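Local coordinates for protein putative acyl-CoA thioester hydrolase YbhC (Escherichia coli K-12, PDB 3GRH) that is an outer-membrane lipoprotein of the pectinesterase family, a putative acyl-CoA thioesterase that neither binds pectin nor shows pectinesterase activity, at residues A220-G232 and I242-S254. Residues are numbered along the deposited sequence; the frame is centred on the assembly and turned at random.
Sequences AGNHPAVALRTDG and ILGRQNTFFVTNS
The side-chain amide of Gln246 is gripped at both ends by the loop that leads into strand 228-230. Its NE2 donates to Asn222 OD1 (2.7 Å), almost within the plane of the Gln246 amide, while His223 N donates to Gln246 OE1 (2.9 Å) from above the carbonyl plane. CG stands anti to the backbone N (chi1 -171°) and the chain runs on extended, which carries the amide across to the loop; with a second NE2 bond, to Asn247 OD1, three bonds fix its rotation. A leucine here would probably leave Asn222 OD1 and His223 N without their mates and let the loop that leads into strand 228-230 shift. Backbone pairing begins with Ala225 N to Gln246 O, and Thr248 O then accepts from two successive amides, Ala227 N and Leu228 N. Beyond it, strands 228-230 and 249-251 run parallel, 12° apart: Leu228 O accepts from Phe250 N, Phe250 O from Thr230 N and Thr230 O from Thr252 N. On one face, Leu228 CD2 lies alongside Phe249 CE1 (3.8 Å), and Ile242 CD1 sits over a face of the Phe249 ring, offset toward its rim. At the far end Asp231 OD1 takes Arg229 NE on its syn lone pair (3.0 Å) in a salt bridge and Thr252 OG1 from above the carboxylate plane (2.8 Å). Arg229 also reaches Asn258, Asp231 OD2 is met by Gln199, and Thr252 OG1 accepts from Ser254 N, an ST turn. The pairing is that of successive coils in the right-handed parallel beta-helix of pectinesterases; Asn247, with a further polar partner in Ser283, lies about 4 Å, side chain to side chain, from Asp280, the predicted nucleophile. Strand 228-230 stands between strands 196-198 and 249-251, while Leu228 and Phe249 pack inward against Ile237 of strand 235-238 and Ile242 against Ile275 of strand 274-277.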
loop_
_atom_site.group_PDB
_atom_site.type_symbol
_atom_site.label_atom_id
_atom_site.label_comp_id
_atom_site.label_asym_id
_atom_site.label_seq_id
_atom_site.Cartn_x
_atom_site.Cartn_y
_atom_site.Cartn_z
ATOM N N ALA A 220 18.502 -3.665 -12.196
ATOM C CA ALA A 220 17.869 -4.579 -11.185
ATOM C C ALA A 220 18.177 -4.228 -9.728
ATOM O O ALA A 220 17.634 -4.856 -8.811
ATOM C CB ALA A 220 18.240 -6.059 -11.499
ATOM N N GLY A 221 18.985 -3.201 -9.495
ATOM C CA GLY A 221 19.425 -2.854 -8.152
ATOM C C GLY A 221 18.423 -2.038 -7.377
ATOM O O GLY A 221 17.230 -2.052 -7.699
ATOM N N ASN A 222 18.862 -1.402 -6.305
ATOM C CA ASN A 222 17.959 -0.622 -5.464
ATOM C C ASN A 222 17.551 0.672 -6.140
ATOM O O ASN A 222 18.389 1.572 -6.381
ATOM C CB ASN A 222 18.656 -0.355 -4.121
ATOM C CG ASN A 222 17.763 0.385 -3.126
ATOM O OD1 ASN A 222 16.664 -0.046 -2.839
ATOM N ND2 ASN A 222 18.274 1.507 -2.575
ATOM N N HIS A 223 16.252 0.782 -6.458
ATOM C CA HIS A 223 15.670 1.926 -7.088
ATOM C C HIS A 223 14.277 2.171 -6.589
ATOM O O HIS A 223 13.339 1.927 -7.324
ATOM C CB HIS A 223 15.636 1.694 -8.593
ATOM C CG HIS A 223 17.001 1.673 -9.205
ATOM N ND1 HIS A 223 17.776 2.802 -9.284
ATOM C CD2 HIS A 223 17.711 0.674 -9.774
ATOM C CE1 HIS A 223 18.936 2.489 -9.865
ATOM N NE2 HIS A 223 18.921 1.198 -10.166
ATOM N N PRO A 224 14.155 2.636 -5.347
ATOM C CA PRO A 224 12.819 2.885 -4.777
ATOM C C PRO A 224 12.113 3.913 -5.631
ATOM O O PRO A 224 12.628 4.989 -5.901
ATOM C CB PRO A 224 13.125 3.417 -3.387
ATOM C CG PRO A 224 14.553 3.130 -3.183
ATOM C CD PRO A 224 15.227 3.101 -4.454
ATOM N N ALA A 225 10.883 3.643 -6.012
ATOM C CA ALA A 225 10.150 4.546 -6.807
ATOM C C ALA A 225 8.646 4.368 -6.523
ATOM O O ALA A 225 7.897 3.688 -7.272
ATOM C CB ALA A 225 10.483 4.294 -8.236
ATOM N N VAL A 226 8.221 5.074 -5.491
ATOM C CA VAL A 226 6.863 4.929 -5.014
ATOM C C VAL A 226 5.881 5.554 -5.967
ATOM O O VAL A 226 6.080 6.678 -6.446
ATOM C CB VAL A 226 6.741 5.566 -3.585
ATOM C CG1 VAL A 226 5.293 5.471 -3.103
ATOM C CG2 VAL A 226 7.713 4.930 -2.604
ATOM N N ALA A 227 4.791 4.831 -6.232
ATOM C CA ALA A 227 3.676 5.333 -6.992
ATOM C C ALA A 227 2.749 6.095 -6.058
ATOM O O ALA A 227 2.511 7.231 -6.244
ATOM C CB ALA A 227 2.952 4.227 -7.677
ATOM N N LEU A 228 2.220 5.418 -5.042
ATOM C CA LEU A 228 1.223 6.002 -4.104
ATOM C C LEU A 228 1.786 5.830 -2.715
ATOM O O LEU A 228 2.030 4.740 -2.299
ATOM C CB LEU A 228 -0.070 5.256 -4.205
ATOM C CG LEU A 228 -1.147 5.735 -3.259
ATOM C CD1 LEU A 228 -1.471 7.205 -3.261
ATOM C CD2 LEU A 228 -2.408 4.911 -3.638
ATOM N N ARG A 229 1.857 6.927 -1.970
ATOM C CA ARG A 229 2.132 6.927 -0.544
ATOM C C ARG A 229 0.956 7.493 0.188
ATOM O O ARG A 229 0.438 8.554 -0.199
ATOM C CB ARG A 229 3.308 7.768 -0.268
ATOM C CG ARG A 229 3.578 7.992 1.175
ATOM C CD ARG A 229 4.833 8.674 1.514
ATOM N NE ARG A 229 4.890 9.079 2.925
ATOM C CZ ARG A 229 5.828 9.887 3.398
ATOM N NH1 ARG A 229 6.819 10.319 2.621
ATOM N NH2 ARG A 229 5.741 10.288 4.637
ATOM N N THR A 230 0.495 6.798 1.213
ATOM C CA THR A 230 -0.620 7.317 1.997
ATOM C C THR A 230 -0.264 7.243 3.472
ATOM O O THR A 230 0.220 6.240 3.941
ATOM C CB THR A 230 -1.976 6.707 1.632
ATOM O OG1 THR A 230 -2.996 7.214 2.503
ATOM C CG2 THR A 230 -1.973 5.220 1.757
ATOM N N ASP A 231 -0.469 8.362 4.167
ATOM C CA ASP A 231 -0.173 8.455 5.627
ATOM C C ASP A 231 -1.443 8.738 6.444
ATOM O O ASP A 231 -1.388 8.690 7.697
ATOM C CB ASP A 231 0.805 9.639 5.911
ATOM C CG ASP A 231 2.088 9.619 5.123
ATOM O OD1 ASP A 231 2.422 8.568 4.528
ATOM O OD2 ASP A 231 2.766 10.727 5.084
ATOM N N GLY A 232 -2.574 9.007 5.785
ATOM C CA GLY A 232 -3.807 9.358 6.457
ATOM C C GLY A 232 -4.524 8.165 7.069
ATOM O O GLY A 232 -4.328 7.022 6.684
ATOM N N ILE A 242 -2.355 0.699 -9.290
ATOM C CA ILE A 242 -1.122 1.270 -8.738
ATOM C C ILE A 242 0.055 0.546 -9.323
ATOM O O ILE A 242 0.191 -0.659 -9.104
ATOM C CB ILE A 242 -1.104 1.175 -7.179
ATOM C CG1 ILE A 242 -2.420 1.613 -6.558
ATOM C CG2 ILE A 242 0.019 2.062 -6.743
ATOM C CD1 ILE A 242 -2.478 1.262 -5.063
ATOM N N LEU A 243 0.820 1.259 -10.161
ATOM C CA LEU A 243 1.787 0.639 -11.049
ATOM C C LEU A 243 3.172 1.117 -10.731
ATOM O O LEU A 243 3.459 2.325 -10.676
ATOM C CB LEU A 243 1.468 0.921 -12.519
ATOM C CG LEU A 243 0.093 0.478 -12.936
ATOM C CD1 LEU A 243 -0.152 0.836 -14.378
ATOM C CD2 LEU A 243 -0.212 -0.956 -12.704
ATOM N N GLY A 244 4.076 0.158 -10.510
ATOM C CA GLY A 244 5.461 0.455 -10.274
ATOM C C GLY A 244 6.330 -0.765 -10.431
ATOM O O GLY A 244 5.965 -1.707 -11.151
ATOM N N ARG A 245 7.480 -0.673 -9.772
ATOM C CA ARG A 245 8.472 -1.766 -9.754
ATOM C C ARG A 245 8.870 -1.921 -8.297
ATOM O O ARG A 245 8.200 -2.631 -7.572
ATOM C CB ARG A 245 9.614 -1.536 -10.656
ATOM C CG ARG A 245 9.253 -1.459 -12.101
ATOM C CD ARG A 245 8.866 -2.721 -12.682
ATOM N NE ARG A 245 8.544 -2.528 -14.115
ATOM C CZ ARG A 245 7.312 -2.461 -14.618
ATOM N NH1 ARG A 245 6.235 -2.563 -13.864
ATOM N NH2 ARG A 245 7.141 -2.343 -15.960
ATOM N N GLN A 246 9.857 -1.162 -7.810
ATOM C CA GLN A 246 10.236 -1.264 -6.378
ATOM C C GLN A 246 9.504 -0.262 -5.532
ATOM O O GLN A 246 9.504 0.892 -5.813
ATOM C CB GLN A 246 11.756 -1.113 -6.219
ATOM C CG GLN A 246 12.276 -1.406 -4.891
ATOM C CD GLN A 246 13.708 -1.105 -4.716
ATOM O OE1 GLN A 246 14.481 -1.331 -5.622
ATOM N NE2 GLN A 246 14.082 -0.515 -3.549
ATOM N N ASN A 247 8.834 -0.752 -4.495
ATOM C CA ASN A 247 8.106 0.042 -3.504
ATOM C C ASN A 247 6.916 0.784 -4.133
ATOM O O ASN A 247 6.619 1.929 -3.732
ATOM C CB ASN A 247 9.016 1.061 -2.824
ATOM C CG ASN A 247 10.124 0.450 -2.014
ATOM O OD1 ASN A 247 11.315 0.687 -2.322
ATOM N ND2 ASN A 247 9.781 -0.324 -0.986
ATOM N N THR A 248 6.108 0.118 -4.965
ATOM C CA THR A 248 4.968 0.703 -5.573
ATOM C C THR A 248 3.962 1.431 -4.670
ATOM O O THR A 248 3.612 2.567 -4.956
ATOM C CB THR A 248 4.257 -0.408 -6.328
ATOM O OG1 THR A 248 5.160 -0.969 -7.295
ATOM C CG2 THR A 248 3.068 0.137 -7.021
ATOM N N PHE A 249 3.551 0.773 -3.600
ATOM C CA PHE A 249 2.570 1.299 -2.669
ATOM C C PHE A 249 3.238 1.348 -1.294
ATOM O O PHE A 249 3.723 0.332 -0.836
ATOM C CB PHE A 249 1.359 0.396 -2.713
ATOM C CG PHE A 249 0.230 0.849 -1.803
ATOM C CD1 PHE A 249 -0.147 2.200 -1.689
ATOM C CD2 PHE A 249 -0.494 -0.062 -1.108
ATOM C CE1 PHE A 249 -1.224 2.567 -0.894
ATOM C CE2 PHE A 249 -1.552 0.327 -0.290
ATOM C CZ PHE A 249 -1.911 1.600 -0.199
ATOM N N PHE A 250 3.249 2.532 -0.648
ATOM C CA PHE A 250 3.938 2.721 0.616
ATOM C C PHE A 250 2.953 3.338 1.584
ATOM O O PHE A 250 2.353 4.363 1.284
ATOM C CB PHE A 250 5.119 3.655 0.435
ATOM C CG PHE A 250 6.254 3.354 1.367
ATOM C CD1 PHE A 250 7.401 2.793 0.887
ATOM C CD2 PHE A 250 6.105 3.452 2.729
ATOM C CE1 PHE A 250 8.450 2.435 1.743
ATOM C CE2 PHE A 250 7.125 3.110 3.609
ATOM C CZ PHE A 250 8.302 2.613 3.125
ATOM N N VAL A 251 2.717 2.690 2.714
ATOM C CA VAL A 251 1.950 3.343 3.730
ATOM C C VAL A 251 2.855 3.733 4.869
ATOM O O VAL A 251 3.826 3.072 5.154
ATOM C CB VAL A 251 0.881 2.495 4.253
ATOM C CG1 VAL A 251 -0.170 2.278 3.102
ATOM C CG2 VAL A 251 1.357 1.137 4.657
ATOM N N THR A 252 2.605 4.879 5.464
ATOM C CA THR A 252 3.348 5.250 6.615
ATOM C C THR A 252 2.428 5.870 7.639
ATOM O O THR A 252 1.225 6.057 7.404
ATOM C CB THR A 252 4.492 6.275 6.358
ATOM O OG1 THR A 252 3.994 7.602 6.584
ATOM C CG2 THR A 252 5.196 6.205 4.976
ATOM N N ASN A 253 2.966 6.060 8.814
ATOM C CA ASN A 253 2.295 6.650 9.931
ATOM C C ASN A 253 2.908 8.015 10.270
ATOM O O ASN A 253 2.779 8.511 11.362
ATOM C CB ASN A 253 2.269 5.726 11.174
ATOM C CG ASN A 253 3.558 5.525 11.791
ATOM O OD1 ASN A 253 4.576 5.722 11.159
ATOM N ND2 ASN A 253 3.545 4.989 13.023
ATOM N N SER A 254 3.558 8.612 9.316
ATOM C CA SER A 254 4.170 9.896 9.474
ATOM C C SER A 254 3.175 10.982 9.765
ATOM O O SER A 254 2.017 10.989 9.270
ATOM C CB SER A 254 4.862 10.235 8.143
ATOM O OG SER A 254 5.466 11.512 8.174
HETATM O O HOH W 1 15.449 -3.791 -6.314
HETATM O O HOH W 2 11.915 0.509 -9.155
HETATM O O HOH W 3 8.375 1.627 -8.571
#